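Local coordinates for YesW protein (Bacillus subtilis, PDB 2ZUX) that cleaves the rhamnogalacturonan backbone of plant cell-wall pectin by endo-type elimination, needing calcium or manganese for activity, at residues A117-V122 with G126-I131; D154-K157 with T161-W164; G252-W257 with N263-F268. One frame throughout, in Å; residues are numbered along the deposited sequence.

Interaction 1: residues A117-V122 with G126-I131. With CA (calcium ion), chain H.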
loop_
_atom_site.group_PDB
_atom_site.type_symbol
_atom_site.label_atom_id
_atom_site.label_comp_id
_atom_site.label_asym_id
_atom_site.label_seq_id
_atom_site.Cartn_x
_atom_site.Cartn_y
_atom_site.Cartn_z
ATOM N N ALA A 117 5.188 -1.551 -6.403
ATOM C CA ALA A 117 5.818 -2.535 -5.537
ATOM C C ALA A 117 5.001 -2.809 -4.282
ATOM O O ALA A 117 4.059 -2.082 -3.945
ATOM C CB ALA A 117 7.255 -2.119 -5.165
ATOM N N SER A 118 5.393 -3.878 -3.600
ATOM C CA SER A 118 4.955 -4.149 -2.246
ATOM C C SER A 118 6.172 -4.605 -1.455
ATOM O O SER A 118 7.281 -4.680 -2.007
ATOM C CB SER A 118 3.870 -5.221 -2.239
ATOM O OG SER A 118 3.335 -5.383 -0.943
ATOM N N VAL A 119 5.979 -4.866 -0.165
ATOM C CA VAL A 119 7.048 -5.423 0.666
ATOM C C VAL A 119 6.576 -6.625 1.461
ATOM O O VAL A 119 5.400 -6.743 1.824
ATOM C CB VAL A 119 7.649 -4.393 1.651
ATOM C CG1 VAL A 119 8.563 -3.409 0.930
ATOM C CG2 VAL A 119 6.555 -3.693 2.434
ATOM N N GLY A 120 7.520 -7.517 1.732
ATOM C CA GLY A 120 7.322 -8.623 2.656
ATOM C C GLY A 120 8.694 -9.104 3.052
ATOM O O GLY A 120 9.664 -8.875 2.327
ATOM N N ASP A 121 8.781 -9.718 4.223
ATOM C CA ASP A 121 10.017 -10.317 4.682
ATOM C C ASP A 121 9.953 -11.788 4.292
ATOM O O ASP A 121 9.302 -12.583 4.967
ATOM C CB ASP A 121 10.155 -10.141 6.190
ATOM C CG ASP A 121 11.423 -10.745 6.741
ATOM O OD1 ASP A 121 12.357 -11.028 5.963
ATOM O OD2 ASP A 121 11.481 -10.918 7.975
ATOM N N VAL A 122 10.584 -12.126 3.171
ATOM C CA VAL A 122 10.437 -13.466 2.608
ATOM C C VAL A 122 11.314 -14.521 3.283
ATOM O O VAL A 122 11.053 -15.721 3.143
ATOM C CB VAL A 122 10.653 -13.498 1.082
ATOM C CG1 VAL A 122 9.731 -12.483 0.393
ATOM C CG2 VAL A 122 12.120 -13.262 0.723
ATOM N N GLY A 126 13.575 -10.055 9.512
ATOM C CA GLY A 126 13.102 -8.775 10.016
ATOM C C GLY A 126 13.430 -7.561 9.160
ATOM O O GLY A 126 13.169 -6.429 9.587
ATOM N N GLN A 127 13.987 -7.788 7.966
ATOM C CA GLN A 127 14.211 -6.731 6.973
ATOM C C GLN A 127 13.357 -7.026 5.745
ATOM O O GLN A 127 13.351 -8.150 5.244
ATOM C CB GLN A 127 15.692 -6.657 6.580
ATOM C CG GLN A 127 15.988 -5.663 5.462
ATOM C CD GLN A 127 17.440 -5.649 5.066
ATOM O OE1 GLN A 127 18.279 -5.095 5.775
ATOM N NE2 GLN A 127 17.749 -6.238 3.914
ATOM N N TYR A 128 12.641 -6.022 5.255
ATOM C CA TYR A 128 11.776 -6.211 4.097
ATOM C C TYR A 128 12.529 -6.426 2.796
ATOM O O TYR A 128 13.564 -5.800 2.553
ATOM C CB TYR A 128 10.842 -5.016 3.922
ATOM C CG TYR A 128 9.792 -4.908 4.996
ATOM C CD1 TYR A 128 8.808 -5.885 5.129
ATOM C CD2 TYR A 128 9.774 -3.828 5.869
ATOM C CE1 TYR A 128 7.845 -5.801 6.109
ATOM C CE2 TYR A 128 8.811 -3.730 6.852
ATOM C CZ TYR A 128 7.852 -4.717 6.976
ATOM O OH TYR A 128 6.890 -4.624 7.953
ATOM N N GLU A 129 11.971 -7.307 1.970
ATOM C CA GLU A 129 12.298 -7.419 0.560
ATOM C C GLU A 129 11.282 -6.596 -0.233
ATOM O O GLU A 129 10.157 -6.365 0.226
ATOM C CB GLU A 129 12.222 -8.878 0.102
ATOM C CG GLU A 129 13.431 -9.743 0.445
ATOM C CD GLU A 129 13.656 -9.913 1.935
ATOM O OE1 GLU A 129 12.773 -10.457 2.638
ATOM O OE2 GLU A 129 14.744 -9.520 2.410
ATOM N N LEU A 130 11.686 -6.159 -1.420
ATOM C CA LEU A 130 10.801 -5.472 -2.349
ATOM C C LEU A 130 10.276 -6.446 -3.394
ATOM O O LEU A 130 11.055 -7.171 -4.016
ATOM C CB LEU A 130 11.553 -4.334 -3.032
ATOM C CG LEU A 130 11.712 -3.084 -2.169
ATOM C CD1 LEU A 130 12.898 -2.243 -2.630
ATOM C CD2 LEU A 130 10.414 -2.268 -2.140
ATOM N N ILE A 131 8.955 -6.461 -3.567
ATOM C CA ILE A 131 8.310 -7.250 -4.610
ATOM C C ILE A 131 7.847 -6.245 -5.662
ATOM O O ILE A 131 6.983 -5.403 -5.379
ATOM C CB ILE A 131 7.116 -8.078 -4.054
ATOM C CG1 ILE A 131 7.534 -8.935 -2.843
ATOM C CG2 ILE A 131 6.475 -8.936 -5.153
ATOM C CD1 ILE A 131 8.660 -9.930 -3.099
HETATM CA CA CA H . 14.241 -10.245 4.712
HETATM O O HOH W 1 16.489 -9.471 4.537
#

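Interaction 2: residues D154-K157 with T161-W164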
loop_
_atom_site.group_PDB
_atom_site.type_symbol
_atom_site.label_atom_id
_atom_site.label_comp_id
_atom_site.label_asym_id
_atom_site.label_seq_id
_atom_site.Cartn_x
_atom_site.Cartn_y
_atom_site.Cartn_z
ATOM N N ASP A 154 9.133 -9.425 -9.748
ATOM C CA ASP A 154 10.438 -9.797 -9.192
ATOM C C ASP A 154 10.466 -9.620 -7.684
ATOM O O ASP A 154 9.724 -8.807 -7.137
ATOM C CB ASP A 154 11.544 -8.887 -9.736
ATOM C CG ASP A 154 11.862 -9.105 -11.199
ATOM O OD1 ASP A 154 11.266 -9.968 -11.869
ATOM O OD2 ASP A 154 12.754 -8.380 -11.691
ATOM N N ALA A 155 11.371 -10.339 -7.025
ATOM C CA ALA A 155 11.711 -10.060 -5.628
ATOM C C ALA A 155 13.166 -9.653 -5.526
ATOM O O ALA A 155 14.038 -10.340 -6.068
ATOM C CB ALA A 155 11.452 -11.264 -4.756
ATOM N N TYR A 156 13.415 -8.552 -4.817
ATOM C CA TYR A 156 14.778 -8.076 -4.544
ATOM C C TYR A 156 15.021 -7.915 -3.054
ATOM O O TYR A 156 14.168 -7.403 -2.321
ATOM C CB TYR A 156 15.032 -6.716 -5.206
ATOM C CG TYR A 156 15.022 -6.773 -6.702
ATOM C CD1 TYR A 156 16.195 -7.027 -7.410
ATOM C CD2 TYR A 156 13.838 -6.581 -7.419
ATOM C CE1 TYR A 156 16.189 -7.104 -8.791
ATOM C CE2 TYR A 156 13.824 -6.657 -8.794
ATOM C CZ TYR A 156 15.005 -6.910 -9.475
ATOM O OH TYR A 156 14.989 -6.990 -10.849
ATOM N N LYS A 157 16.199 -8.339 -2.608
ATOM C CA LYS A 157 16.699 -7.914 -1.312
ATOM C C LYS A 157 17.201 -6.485 -1.446
ATOM O O LYS A 157 17.525 -6.037 -2.549
ATOM C CB LYS A 157 17.829 -8.827 -0.844
ATOM C CG LYS A 157 17.353 -10.206 -0.466
ATOM C CD LYS A 157 18.494 -11.061 0.068
ATOM C CE LYS A 157 17.960 -12.148 0.975
ATOM N NZ LYS A 157 17.393 -11.573 2.234
ATOM N N THR A 161 20.214 -8.204 -4.445
ATOM C CA THR A 161 20.076 -9.607 -4.833
ATOM C C THR A 161 18.685 -9.836 -5.416
ATOM O O THR A 161 17.674 -9.599 -4.743
ATOM C CB THR A 161 20.263 -10.568 -3.639
ATOM O OG1 THR A 161 21.528 -10.325 -3.002
ATOM C CG2 THR A 161 20.205 -12.028 -4.097
ATOM N N LYS A 162 18.639 -10.281 -6.668
ATOM C CA LYS A 162 17.382 -10.681 -7.292
ATOM C C LYS A 162 17.071 -12.124 -6.906
ATOM O O LYS A 162 17.797 -13.053 -7.278
ATOM C CB LYS A 162 17.458 -10.520 -8.809
ATOM C CG LYS A 162 16.178 -10.895 -9.536
ATOM C CD LYS A 162 16.416 -10.890 -11.031
ATOM C CE LYS A 162 15.412 -11.765 -11.745
ATOM N NZ LYS A 162 15.839 -11.997 -13.149
ATOM N N LEU A 163 15.997 -12.314 -6.151
ATOM C CA LEU A 163 15.648 -13.647 -5.668
ATOM C C LEU A 163 14.956 -14.500 -6.713
ATOM O O LEU A 163 15.195 -15.706 -6.779
ATOM C CB LEU A 163 14.804 -13.565 -4.397
ATOM C CG LEU A 163 15.464 -12.830 -3.227
ATOM C CD1 LEU A 163 14.524 -12.790 -2.045
ATOM C CD2 LEU A 163 16.796 -13.479 -2.829
ATOM N N TRP A 164 14.094 -13.873 -7.514
ATOM C CA TRP A 164 13.335 -14.566 -8.545
ATOM C C TRP A 164 12.551 -13.612 -9.414
ATOM O O TRP A 164 12.398 -12.431 -9.083
ATOM C CB TRP A 164 12.366 -15.583 -7.927
ATOM C CG TRP A 164 11.530 -15.087 -6.772
ATOM C CD1 TRP A 164 11.775 -15.293 -5.446
ATOM C CD2 TRP A 164 10.304 -14.340 -6.836
ATOM N NE1 TRP A 164 10.788 -14.726 -4.679
ATOM C CE2 TRP A 164 9.867 -14.138 -5.505
ATOM C CE3 TRP A 164 9.532 -13.819 -7.884
ATOM C CZ2 TRP A 164 8.701 -13.429 -5.195
ATOM C CZ3 TRP A 164 8.370 -13.107 -7.573
ATOM C CH2 TRP A 164 7.968 -12.930 -6.237
#

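Interaction 3: residues G252-W257 with N263-F268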
loop_
_atom_site.group_PDB
_atom_site.type_symbol
_atom_site.label_atom_id
_atom_site.label_comp_id
_atom_site.label_asym_id
_atom_site.label_seq_id
_atom_site.Cartn_x
_atom_site.Cartn_y
_atom_site.Cartn_z
ATOM N N GLY A 252 -17.649 -16.522 -15.338
ATOM C CA GLY A 252 -18.968 -16.756 -15.923
ATOM C C GLY A 252 -18.995 -16.171 -17.325
ATOM O O GLY A 252 -18.041 -16.329 -18.092
ATOM N N ASN A 253 -20.084 -15.481 -17.663
ATOM C CA ASN A 253 -20.187 -14.793 -18.946
ATOM C C ASN A 253 -19.659 -13.376 -18.815
ATOM O O ASN A 253 -19.995 -12.675 -17.865
ATOM C CB ASN A 253 -21.640 -14.717 -19.417
ATOM C CG ASN A 253 -22.350 -16.048 -19.357
ATOM O OD1 ASN A 253 -23.326 -16.211 -18.622
ATOM N ND2 ASN A 253 -21.864 -17.011 -20.127
ATOM N N VAL A 254 -18.860 -12.944 -19.781
ATOM C CA VAL A 254 -18.362 -11.572 -19.802
ATOM C C VAL A 254 -19.517 -10.582 -19.593
ATOM O O VAL A 254 -19.407 -9.642 -18.801
ATOM C CB VAL A 254 -17.592 -11.278 -21.115
ATOM C CG1 VAL A 254 -17.362 -9.783 -21.306
ATOM C CG2 VAL A 254 -16.262 -12.040 -21.150
ATOM N N SER A 255 -20.635 -10.812 -20.287
ATOM C CA SER A 255 -21.778 -9.904 -20.228
ATOM C C SER A 255 -22.461 -9.823 -18.862
ATOM O O SER A 255 -23.184 -8.863 -18.606
ATOM C CB SER A 255 -22.799 -10.263 -21.308
ATOM O OG SER A 255 -23.304 -11.560 -21.086
ATOM N N ASP A 256 -22.209 -10.800 -17.987
ATOM C CA ASP A 256 -22.744 -10.785 -16.613
ATOM C C ASP A 256 -22.322 -9.515 -15.876
ATOM O O ASP A 256 -22.992 -9.075 -14.938
ATOM C CB ASP A 256 -22.234 -11.977 -15.792
ATOM C CG ASP A 256 -22.730 -13.328 -16.294
ATOM O OD1 ASP A 256 -23.672 -13.380 -17.113
ATOM O OD2 ASP A 256 -22.168 -14.352 -15.840
ATOM N N TRP A 257 -21.192 -8.949 -16.287
ATOM C CA TRP A 257 -20.550 -7.875 -15.542
ATOM C C TRP A 257 -20.941 -6.481 -16.004
ATOM O O TRP A 257 -20.584 -5.495 -15.367
ATOM C CB TRP A 257 -19.032 -8.075 -15.574
ATOM C CG TRP A 257 -18.656 -9.417 -14.992
ATOM C CD1 TRP A 257 -18.531 -10.592 -15.666
ATOM C CD2 TRP A 257 -18.419 -9.719 -13.614
ATOM N NE1 TRP A 257 -18.211 -11.608 -14.805
ATOM C CE2 TRP A 257 -18.130 -11.099 -13.534
ATOM C CE3 TRP A 257 -18.409 -8.952 -12.439
ATOM C CZ2 TRP A 257 -17.842 -11.734 -12.323
ATOM C CZ3 TRP A 257 -18.126 -9.586 -11.230
ATOM C CH2 TRP A 257 -17.837 -10.963 -11.188
ATOM N N ASN A 263 -14.624 -5.044 -20.468
ATOM C CA ASN A 263 -14.125 -4.011 -19.560
ATOM C C ASN A 263 -14.445 -4.364 -18.106
ATOM O O ASN A 263 -13.547 -4.674 -17.304
ATOM C CB ASN A 263 -14.703 -2.652 -19.971
ATOM C CG ASN A 263 -14.226 -1.499 -19.095
ATOM O OD1 ASN A 263 -13.891 -1.673 -17.920
ATOM N ND2 ASN A 263 -14.236 -0.298 -19.662
ATOM N N ARG A 264 -15.732 -4.391 -17.790
ATOM C CA ARG A 264 -16.199 -4.528 -16.410
ATOM C C ARG A 264 -15.822 -5.860 -15.774
ATOM O O ARG A 264 -15.535 -5.916 -14.567
ATOM C CB ARG A 264 -17.705 -4.294 -16.364
ATOM C CG ARG A 264 -18.068 -2.829 -16.522
ATOM C CD ARG A 264 -19.506 -2.664 -16.985
ATOM N NE ARG A 264 -19.901 -1.262 -17.098
ATOM C CZ ARG A 264 -19.557 -0.451 -18.096
ATOM N NH1 ARG A 264 -18.804 -0.885 -19.109
ATOM N NH2 ARG A 264 -19.991 0.805 -18.084
ATOM N N VAL A 265 -15.801 -6.917 -16.582
ATOM C CA VAL A 265 -15.465 -8.259 -16.123
ATOM C C VAL A 265 -14.075 -8.325 -15.488
ATOM O O VAL A 265 -13.845 -9.135 -14.583
ATOM C CB VAL A 265 -15.578 -9.285 -17.291
ATOM C CG1 VAL A 265 -14.641 -8.921 -18.438
ATOM C CG2 VAL A 265 -15.324 -10.714 -16.812
ATOM N N ASP A 266 -13.157 -7.473 -15.940
ATOM C CA ASP A 266 -11.760 -7.586 -15.551
ATOM C C ASP A 266 -11.321 -6.447 -14.637
ATOM O O ASP A 266 -10.179 -5.986 -14.695
ATOM C CB ASP A 266 -10.875 -7.682 -16.797
ATOM C CG ASP A 266 -10.889 -9.066 -17.428
ATOM O OD1 ASP A 266 -11.392 -10.024 -16.799
ATOM O OD2 ASP A 266 -10.391 -9.170 -18.575
ATOM N N ARG A 267 -12.232 -6.022 -13.765
ATOM C CA ARG A 267 -11.941 -4.977 -12.789
ATOM C C ARG A 267 -11.643 -5.625 -11.452
ATOM O O ARG A 267 -12.555 -5.985 -10.706
ATOM C CB ARG A 267 -13.115 -3.999 -12.688
ATOM C CG ARG A 267 -13.345 -3.198 -13.971
ATOM C CD ARG A 267 -12.206 -2.228 -14.218
ATOM N NE ARG A 267 -12.504 -1.369 -15.355
ATOM C CZ ARG A 267 -11.975 -0.167 -15.536
ATOM N NH1 ARG A 267 -11.132 0.337 -14.647
ATOM N NH2 ARG A 267 -12.317 0.550 -16.600
ATOM N N PHE A 268 -10.361 -5.794 -11.157
ATOM C CA PHE A 268 -9.940 -6.545 -9.974
ATOM C C PHE A 268 -9.415 -5.646 -8.872
ATOM O O PHE A 268 -8.779 -4.619 -9.141
ATOM C CB PHE A 268 -8.844 -7.549 -10.351
ATOM C CG PHE A 268 -9.283 -8.570 -11.356
ATOM C CD1 PHE A 268 -10.025 -9.678 -10.954
ATOM C CD2 PHE A 268 -8.989 -8.410 -12.703
ATOM C CE1 PHE A 268 -10.441 -10.637 -11.882
ATOM C CE2 PHE A 268 -9.396 -9.352 -13.639
ATOM C CZ PHE A 268 -10.138 -10.459 -13.230
HETATM O O HOH W 2 -17.571 -7.068 -18.937
#

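Interaction 1: residues A117-V122 with G126-I131
V119 lays its CG2 methyl over one face of the Y128 ring, 4.1 Å from CD1 and off-centre toward the rim, while the carbonyl carbon of G120 meets the ring at its edge, in plane. An apolar valine branch suits the carbon face of the ring; the phenol OH reaches past the contact to E6. The other flat groups are carboxylates, and they converge on a calcium ion. D121 sends one oxygen to each task: OD1 binds calcium at 2.4 Å, and OD2 takes the backbone N-H of G126 at 2.7 Å, the donor standing 40° above the carboxylate plane. CG lies anti to the backbone N (chi1 180°), which swings the carboxylate into the turn. E129 uses both oxygens on the metal, OE1 and OE2 each at 2.5 Å, and the bend of its chain at chi2 (63°) turns the carboxylate toward the ion. OE1 has a second duty, being met nearly along its C-O axis by V122 N at 2.8 Å, which helps fix the rotation of the carboxylate. With the carbonyl of Q127, a water, D123 and D125, this completes the EF-hand-like loop of alternating aspartates closed by a bidentate glutamate. G126, at a positive phi, turns the chain there. Beyond the metal the backbones pair antiparallel: S118 and I131 exchange two hydrogen bonds, G120 and E129 two more, and the V119-L130 pair between them packs CG1 on CD2 at 3.8 Å. The hairpin thus formed by strands 109-120 and 129-136 lies within a five-stranded sheet, strand 152-156 flanking it next to 129-136, with I131 touching V183 of strand 182-184 and W164 of strand 162-167.

Interaction 2: residues D154-K157 with T161-W164
A155 packs its methyl onto the indole of W164 in an antiparallel beta hairpin, the last two strands, 152-156 and 162-167, of a five-stranded sheet. CB stands over the five-membered ring, 3.7 Å from its centroid and 26° off the normal, a CH-pi contact; a small residue is what lets the ring lie this close to the backbone. W164 holds its indole there by placing CG between the backbone N and the carbonyl carbon (chi1 47°), so that the ring folds back across the neighbouring strand, and its NE1 is bonded to the G236 carbonyl. Three backbone hydrogen bonds tie the strands: A155 N to W164 O, L163 N to A155 O at 2.8 Å, and K157 N to T161 O at 2.9 Å. On the other face Y156 and K162 form a non-hydrogen-bonded pair, and the lysine runs its methylenes aslant past the ring, K162 CB 3.6 Å from Y156 CE1. Long and flexible, K162 can lay its aliphatic part against the tyrosine ring and still bring NZ to D97, whose backbone N is bonded to Y156 OH. K157 likewise divides its length: its chain crosses L163 at about a right angle, CG lying 4.1 Å from L163 CD2, and the ammonium, turned aside by a bend at chi4 (-68°), reaches a salt bridge with D123, a calcium ligand. Each lysine therefore joins apolar packing to a charged anchor. A hairpin of adjacent antiparallel strands at the outer side of its sheet fits the blades of the beta-propeller, the fold of this family 11 domain.

Interaction 3: residues G252-W257 with N263-F268
V254, the first residue of 252-257 to touch 263-268, opens a short 3-10 turn whose start is organised by its neighbours. Two residues earlier G252 has a positive phi, and a side chain there would collide with D256 OD2. N253 then gives its backbone N-H to D256 OD2 at 3.0 Å, the donor standing well above the carboxylate plane. That aspartate therefore ties the beginning of the turn to its own third residue. V254 contributes a methyl, CG1, which meets V265 CG1 at 4.0 Å as the two valines cross obliquely. Between the two backbones, where no direct hydrogen bond forms, sits a water that accepts from V265 N at 2.9 Å and lies within hydrogen-bonding range of V254 O, to which it may donate. W257 ends the turn with the chief contact. The indole has its CG anti to the carbonyl carbon (chi1 -58°), which brings the ring against V265. V265 CA lies over the five-membered ring, 4.0 Å from its centroid and 30° off the normal, as a CH-pi contact, and V265 CG2 comes to 3.4 Å from W257 CD1. A compact branched valine suits a place between a flat indole and another valine. NE1 of the indole is bonded to the R251 carbonyl, and K291 makes a cation-pi contact with the ring. The W257 carbonyl is lined by the aliphatic part of R264, whose CB is 3.3 Å from W257 O; the guanidinium carries on to D259. Within 263-268, R267 grips N263 OD1 side-on with NE and NH2, the oxygen lying close to the guanidinium plane. The whole is two short 3-10 turns packed together within the long connection between strands 241-246 and 268-273, linking one four-stranded antiparallel sheet of the beta-propeller to the next.

How the interactions relate
Along the chain the three contacts come in series, interaction 1, then 2, then 3, all in the C-terminal family 11 region. Interactions 1 and 2 are close neighbours, centres about 10 Å apart, in one five-stranded antiparallel sheet where strand 129-136 lies beside 152-156. They meet directly: L130 O and Y156 N are 2.8 Å apart, a probable hydrogen bond, and I131 packs on A155. E129 OE2 and K157 NZ form a salt bridge, 3.4 Å apart and weak as a hydrogen bond, tying the second hairpin to the calcium site. Interaction 3 stands apart, its centre about 32 Å from interaction 1 and 34 Å from interaction 2, in the linker between later sheets of the propeller.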